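Local coordinates for aerobactin synthase IucA (Klebsiella pneumoniae subsp. pneumoniae, PDB 5JM8), which belongs to the NIS synthetases and uses ATP, probably to join acetylated hydroxylysine to citrate in making the siderophore aerobactin, at residues N215-S218 against W222-P225; I392-A397 against A501-E506; A397-V402 against A507-R512. All blocks are in the same frame, centred on the assembly; numbering follows the deposited sequence.

Contact 1: N215-S218 against W222-P225; sequences NELS and WLFP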
# COMPACT_ATOMS: atom_id res chain seq x y z
N ASN A 215 4.84 -5.51 29.43
CA ASN A 215 5.36 -6.35 30.50
C ASN A 215 5.45 -5.57 31.82
O ASN A 215 5.78 -6.13 32.86
CB ASN A 215 6.73 -6.93 30.14
CG ASN A 215 7.75 -5.86 29.78
OD1 ASN A 215 7.54 -4.67 30.01
ND2 ASN A 215 8.87 -6.29 29.20
N GLU A 216 5.15 -4.27 31.75
CA GLU A 216 5.16 -3.40 32.92
C GLU A 216 3.75 -2.94 33.30
O GLU A 216 3.60 -2.10 34.18
CB GLU A 216 6.04 -2.18 32.65
CG GLU A 216 7.52 -2.49 32.57
CD GLU A 216 8.09 -2.99 33.88
OE1 GLU A 216 7.46 -2.74 34.93
OE2 GLU A 216 9.16 -3.63 33.85
N LEU A 217 2.74 -3.50 32.65
CA LEU A 217 1.36 -3.10 32.91
C LEU A 217 0.70 -4.02 33.93
O LEU A 217 0.70 -5.25 33.77
CB LEU A 217 0.55 -3.09 31.61
CG LEU A 217 -0.90 -2.61 31.71
CD1 LEU A 217 -0.97 -1.15 32.12
CD2 LEU A 217 -1.63 -2.83 30.39
N SER A 218 0.14 -3.44 34.99
CA SER A 218 -0.57 -4.20 36.00
C SER A 218 -1.73 -3.39 36.57
O SER A 218 -1.96 -2.25 36.16
CB SER A 218 0.37 -4.62 37.13
OG SER A 218 0.63 -3.55 38.01
N TRP A 222 0.61 1.48 35.94
CA TRP A 222 0.15 1.83 34.60
C TRP A 222 1.26 2.47 33.77
O TRP A 222 2.18 3.09 34.31
CB TRP A 222 -1.03 2.80 34.67
CG TRP A 222 -2.20 2.29 35.45
CD1 TRP A 222 -2.37 1.04 35.97
CD2 TRP A 222 -3.39 3.03 35.78
NE1 TRP A 222 -3.58 0.95 36.61
CE2 TRP A 222 -4.22 2.16 36.51
CE3 TRP A 222 -3.82 4.33 35.54
CZ2 TRP A 222 -5.46 2.56 37.00
CZ3 TRP A 222 -5.05 4.73 36.03
CH2 TRP A 222 -5.86 3.84 36.75
N LEU A 223 1.16 2.31 32.45
CA LEU A 223 2.09 2.95 31.52
C LEU A 223 1.63 4.37 31.23
O LEU A 223 0.45 4.61 30.96
CB LEU A 223 2.19 2.14 30.23
CG LEU A 223 2.72 0.71 30.38
CD1 LEU A 223 2.61 -0.04 29.07
CD2 LEU A 223 4.16 0.72 30.88
N PHE A 224 2.57 5.31 31.29
CA PHE A 224 2.27 6.73 31.22
C PHE A 224 3.18 7.42 30.20
O PHE A 224 4.39 7.48 30.40
CB PHE A 224 2.42 7.36 32.60
CG PHE A 224 1.99 8.80 32.68
CD1 PHE A 224 0.67 9.12 32.92
CD2 PHE A 224 2.91 9.82 32.53
CE1 PHE A 224 0.27 10.44 33.00
CE2 PHE A 224 2.52 11.14 32.61
CZ PHE A 224 1.20 11.45 32.85
N PRO A 225 2.61 7.93 29.09
CA PRO A 225 3.45 8.49 28.02
C PRO A 225 3.97 9.89 28.32
O PRO A 225 3.28 10.68 28.97
CB PRO A 225 2.50 8.51 26.83
CG PRO A 225 1.16 8.74 27.44
CD PRO A 225 1.18 8.01 28.76

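Contact 2: I392-A397 against A501-E506; sequences ITAQQA and AGLDSE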
# COMPACT_ATOMS: atom_id res chain seq x y z
N ILE A 392 -9.77 23.30 -16.55
CA ILE A 392 -10.24 24.68 -16.41
C ILE A 392 -9.06 25.62 -16.18
O ILE A 392 -7.96 25.17 -15.85
CB ILE A 392 -11.24 24.82 -15.25
CG1 ILE A 392 -10.61 24.37 -13.93
CG2 ILE A 392 -12.51 24.03 -15.55
CD1 ILE A 392 -11.49 24.59 -12.72
N THR A 393 -9.29 26.92 -16.34
CA THR A 393 -8.22 27.90 -16.17
C THR A 393 -7.77 27.97 -14.72
O THR A 393 -8.50 27.58 -13.81
CB THR A 393 -8.65 29.32 -16.61
OG1 THR A 393 -9.68 29.80 -15.74
CG2 THR A 393 -9.14 29.32 -18.04
N ALA A 394 -6.56 28.49 -14.52
CA ALA A 394 -6.01 28.60 -13.18
C ALA A 394 -6.86 29.55 -12.34
O ALA A 394 -7.00 29.36 -11.13
CB ALA A 394 -4.57 29.06 -13.24
N GLN A 395 -7.42 30.57 -12.98
CA GLN A 395 -8.29 31.52 -12.28
C GLN A 395 -9.62 30.86 -11.92
O GLN A 395 -10.16 31.09 -10.84
CB GLN A 395 -8.52 32.79 -13.12
CG GLN A 395 -9.55 33.75 -12.51
CD GLN A 395 -9.53 35.14 -13.15
OE1 GLN A 395 -8.50 35.81 -13.17
NE2 GLN A 395 -10.69 35.58 -13.64
N GLN A 396 -10.15 30.05 -12.83
CA GLN A 396 -11.38 29.30 -12.57
C GLN A 396 -11.16 28.29 -11.46
O GLN A 396 -12.05 28.06 -10.63
CB GLN A 396 -11.85 28.57 -13.84
CG GLN A 396 -12.58 29.46 -14.84
CD GLN A 396 -12.79 28.78 -16.18
OE1 GLN A 396 -12.04 27.89 -16.56
NE2 GLN A 396 -13.81 29.22 -16.91
N ALA A 397 -9.98 27.69 -11.44
CA ALA A 397 -9.61 26.76 -10.38
C ALA A 397 -9.50 27.51 -9.05
O ALA A 397 -9.89 27.01 -8.00
CB ALA A 397 -8.31 26.05 -10.72
N ALA A 501 0.22 35.07 -6.48
CA ALA A 501 0.57 34.21 -7.60
C ALA A 501 -0.01 34.75 -8.91
O ALA A 501 0.27 34.22 -9.99
CB ALA A 501 0.07 32.79 -7.36
N GLY A 502 -0.82 35.79 -8.82
CA GLY A 502 -1.37 36.43 -10.00
C GLY A 502 -2.50 35.64 -10.66
O GLY A 502 -2.72 35.76 -11.86
N LEU A 503 -3.20 34.83 -9.87
CA LEU A 503 -4.35 34.08 -10.36
C LEU A 503 -5.58 34.97 -10.44
O LEU A 503 -6.41 34.83 -11.34
CB LEU A 503 -4.61 32.87 -9.47
CG LEU A 503 -3.49 31.82 -9.42
CD1 LEU A 503 -3.81 30.72 -8.43
CD2 LEU A 503 -3.23 31.24 -10.80
N ASP A 504 -5.70 35.89 -9.48
CA ASP A 504 -6.74 36.90 -9.48
C ASP A 504 -6.45 37.87 -8.34
O ASP A 504 -5.79 37.50 -7.37
CB ASP A 504 -8.14 36.28 -9.32
CG ASP A 504 -9.26 37.26 -9.66
OD1 ASP A 504 -8.97 38.35 -10.18
OD2 ASP A 504 -10.43 36.91 -9.42
N SER A 505 -6.91 39.11 -8.46
CA SER A 505 -6.64 40.12 -7.44
C SER A 505 -7.27 39.72 -6.10
O SER A 505 -8.27 39.01 -6.07
CB SER A 505 -7.18 41.49 -7.88
OG SER A 505 -8.56 41.42 -8.19
N GLU A 506 -6.66 40.15 -4.99
CA GLU A 506 -7.25 39.92 -3.68
C GLU A 506 -8.62 40.57 -3.61
O GLU A 506 -9.56 40.01 -3.05
CB GLU A 506 -6.36 40.46 -2.56
CG GLU A 506 -4.97 39.84 -2.51
CD GLU A 506 -4.21 40.19 -1.24
OE1 GLU A 506 -4.84 40.28 -0.17
OE2 GLU A 506 -2.98 40.38 -1.32

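Contact 3: A397-V402 against A507-R512; sequences AAHAWV and ANLMAR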
# COMPACT_ATOMS: atom_id res chain seq x y z
N ALA A 397 -9.98 27.69 -11.44
CA ALA A 397 -9.61 26.76 -10.38
C ALA A 397 -9.50 27.51 -9.05
O ALA A 397 -9.89 27.01 -8.00
CB ALA A 397 -8.31 26.05 -10.72
N ALA A 398 -8.97 28.73 -9.12
CA ALA A 398 -8.79 29.55 -7.93
C ALA A 398 -10.13 29.95 -7.33
O ALA A 398 -10.33 29.89 -6.12
CB ALA A 398 -7.97 30.78 -8.26
N HIS A 399 -11.05 30.37 -8.20
CA HIS A 399 -12.40 30.72 -7.77
C HIS A 399 -13.11 29.52 -7.17
O HIS A 399 -13.74 29.61 -6.12
CB HIS A 399 -13.20 31.28 -8.94
CG HIS A 399 -12.71 32.61 -9.42
ND1 HIS A 399 -13.10 33.15 -10.63
CD2 HIS A 399 -11.88 33.52 -8.85
CE1 HIS A 399 -12.52 34.33 -10.79
NE2 HIS A 399 -11.78 34.58 -9.73
N ALA A 400 -13.02 28.38 -7.86
CA ALA A 400 -13.63 27.14 -7.40
C ALA A 400 -13.09 26.74 -6.03
O ALA A 400 -13.85 26.30 -5.16
CB ALA A 400 -13.38 26.04 -8.41
N TRP A 401 -11.78 26.87 -5.84
CA TRP A 401 -11.16 26.51 -4.58
C TRP A 401 -11.63 27.45 -3.46
O TRP A 401 -11.95 27.00 -2.36
CB TRP A 401 -9.63 26.55 -4.70
CG TRP A 401 -8.91 25.79 -3.61
CD1 TRP A 401 -8.35 24.55 -3.71
CD2 TRP A 401 -8.69 26.23 -2.26
NE1 TRP A 401 -7.80 24.19 -2.50
CE2 TRP A 401 -7.99 25.20 -1.60
CE3 TRP A 401 -9.02 27.39 -1.55
CZ2 TRP A 401 -7.61 25.30 -0.26
CZ3 TRP A 401 -8.64 27.48 -0.23
CH2 TRP A 401 -7.95 26.44 0.40
N VAL A 402 -11.69 28.74 -3.76
CA VAL A 402 -12.13 29.74 -2.78
C VAL A 402 -13.60 29.58 -2.42
O VAL A 402 -13.98 29.73 -1.26
CB VAL A 402 -11.88 31.17 -3.28
CG1 VAL A 402 -12.57 32.20 -2.38
CG2 VAL A 402 -10.39 31.46 -3.36
N ALA A 507 -8.72 41.76 -4.20
CA ALA A 507 -9.96 42.53 -4.21
C ALA A 507 -11.10 41.72 -4.82
O ALA A 507 -12.20 41.67 -4.26
CB ALA A 507 -9.76 43.83 -4.99
N ASN A 508 -10.83 41.08 -5.95
CA ASN A 508 -11.84 40.26 -6.61
C ASN A 508 -12.18 39.02 -5.80
O ASN A 508 -13.35 38.65 -5.68
CB ASN A 508 -11.37 39.86 -8.01
CG ASN A 508 -11.38 41.01 -8.99
OD1 ASN A 508 -12.01 42.04 -8.76
ND2 ASN A 508 -10.69 40.83 -10.11
N LEU A 509 -11.17 38.37 -5.24
CA LEU A 509 -11.38 37.15 -4.49
C LEU A 509 -12.12 37.43 -3.19
O LEU A 509 -12.93 36.63 -2.75
CB LEU A 509 -10.04 36.45 -4.21
CG LEU A 509 -9.29 35.99 -5.46
CD1 LEU A 509 -7.88 35.52 -5.11
CD2 LEU A 509 -10.05 34.89 -6.19
N MET A 510 -11.83 38.58 -2.58
CA MET A 510 -12.53 38.98 -1.37
C MET A 510 -13.98 39.35 -1.67
O MET A 510 -14.83 39.35 -0.77
CB MET A 510 -11.81 40.16 -0.69
CG MET A 510 -10.51 39.77 0.00
SD MET A 510 -9.79 41.08 1.02
CE MET A 510 -9.14 42.19 -0.22
N ALA A 511 -14.27 39.66 -2.93
CA ALA A 511 -15.64 39.96 -3.34
C ALA A 511 -16.46 38.67 -3.37
O ALA A 511 -17.64 38.68 -3.01
CB ALA A 511 -15.66 40.64 -4.70
N ARG A 512 -15.84 37.58 -3.79
CA ARG A 512 -16.49 36.27 -3.80
C ARG A 512 -16.88 35.84 -2.40
O ARG A 512 -17.99 35.37 -2.16
CB ARG A 512 -15.58 35.20 -4.41
CG ARG A 512 -15.45 35.29 -5.91
CD ARG A 512 -14.89 34.01 -6.50
NE ARG A 512 -15.02 33.99 -7.96
CZ ARG A 512 -16.02 33.42 -8.63
NH1 ARG A 512 -16.99 32.78 -7.98
NH2 ARG A 512 -16.03 33.47 -9.95

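Contact 1: N215-S218 against W222-P225
The carbonyl oxygen of Ser218 lies in the plane of the Trp222 indole, at the edge of its five-membered ring, with Ser218 O 3.3 Å from Trp222 CD1. Trp222 NE1 lies 3.6 Å from Ser218 O, but gives its hydrogen bond to the backbone oxygen of Asp219. Leu217 comes next: its CG stands anti to the backbone N (chi1 -176°), which brings the branch CD1 up to the strand backbone, 4.0 Å from Trp222 CA. Residues 222-225 belong to the strand that is outermost, within this chain, of a three-stranded antiparallel sheet, hydrogen-bonded to strand 177-185, and the 3-10 and loop residues 215-218, after helix 198-209, lie alongside the strand they lead into. Further along, Leu223 sends CD2 to the aliphatic root of Glu216, with Leu223 CD2 3.9 Å from Glu216 CB. The Glu216 chain bends at chi2 and carries its carboxylate away, to a salt bridge with Lys250. Leu223 itself is buried, with Ala206 of helix 198-209 and Leu252 of strand 249-255 against it. Gln200 of the second subunit donates a hydrogen bond to the Leu217 carbonyl, placing this turn at a subunit interface.

Contact 2: I392-A397 against A501-E506
Leu503 lays one methyl branch against Ala394 at the start of helix 394-420, with Leu503 CD2 3.5 Å from Ala394 CB. It gets there with CG anti to its own carbonyl carbon (chi1 -63°), while Ala394 points its methyl toward the loop. Beside this apolar touch, Gln395 runs out extended past the loop backbone: its first methylene passes close to a carbonyl, Gln395 CB standing 3.4 Å from Leu503 O. The far end of the same side chain overlaps Asp504, the amide and carboxylate groups stacking with planes only 18° apart. That carboxylate is held by several partners: His399 hydrogen-bonds OD2, Asn508 hydrogen-bonds OD1, and the backbone N of Ser505 adds a weak bond to OD1. Bonds to both oxygens, one of them weak, thus restrain the rotation of the carboxylate that the amide overlies. Next to the touching residues, the first turn of the helix is capped by Thr393 and Gln396. Gln396 N donates to Thr393 OG1 at 3.0 Å, and in return Thr393 N donates to Gln396 OE1 at 2.9 Å, with an N-H...O angle of 165°. Gln313 of the third subunit packs on Thr393 and Gln396. The arrangement is a meeting of helix ends: a capping box opens helix 394-420, while the facing loop leaves helix 475-500 through a Schellman motif at Gly502, with positive phi, and enters helix 506-521 at the N-cap Ser505.

Contact 3: A397-V402 against A507-R512
His399 and Arg512 cross at about a right angle, the arginine reaching over one face of the imidazole. Arg512 NE rides 3.1 Å above the ring plane, offset toward the rim, and the same atom comes 3.1 Å from His399 CG. The two flat groups are not laid flat on one another: their planes are 37° apart. The arginine chain is extended from CG to NE, which spans the gap between the helices, and the CD-NE torsion (chi4 -96°) turns the guanidinium out of line with the extended chain. Its own face in turn receives the histidine's methylene, with His399 CB 3.4 Å from Arg512 NE. Both polar ends have further partners, since Arg512 NH1 forms a salt bridge with Asp403 and His399 NE2 is hydrogen-bonded to Asp504. The guanidinium charge over the ring would probably discourage protonation of the histidine, whereas the neighbouring aspartate would favour it.

Leu509 approaches the ring differently, at its edge and in its plane, with Leu509 CD2 3.5 Å from His399 CD2. The imidazole is therefore bordered by a methyl on its rim and covered by a cation on one face. One turn further on, Val402 points toward the opposing helix and only just meets the same methyl, Val402 CG2 lying 4.5 Å from Leu509 CD2. Leu498 of helix 475-500 packs on both of these aliphatic side chains. The axes of the two segments stay 10.5 Å apart and cross at -38°, pointing roughly the same way. Such wide spacing, bridged by Arg512 and His399 on the more exposed side and by the buried Leu509 and Val402, makes this an oblique helix-helix contact of the helical region that also includes helices 378-390 and 475-500.

From the N terminus, contact 1 comes first and is local: it closes a short turn between helix 198-209 and strand 221-226, complete before the others begin. Contacts 2 and 3 each close a loop of more than a hundred residues, bringing the connection after helix 475-500, and then helix 506-521, back to the start of helix 394-420. Their segments alternate along the chain, so the two cross; they share Ala397, and their centres lie about 8 Å apart. Leu503 of contact 2 also packs on Ala398 of contact 3. Contact 1 lies on the opposite side of the chain's centre, its centre about 54 Å from that of contact 2.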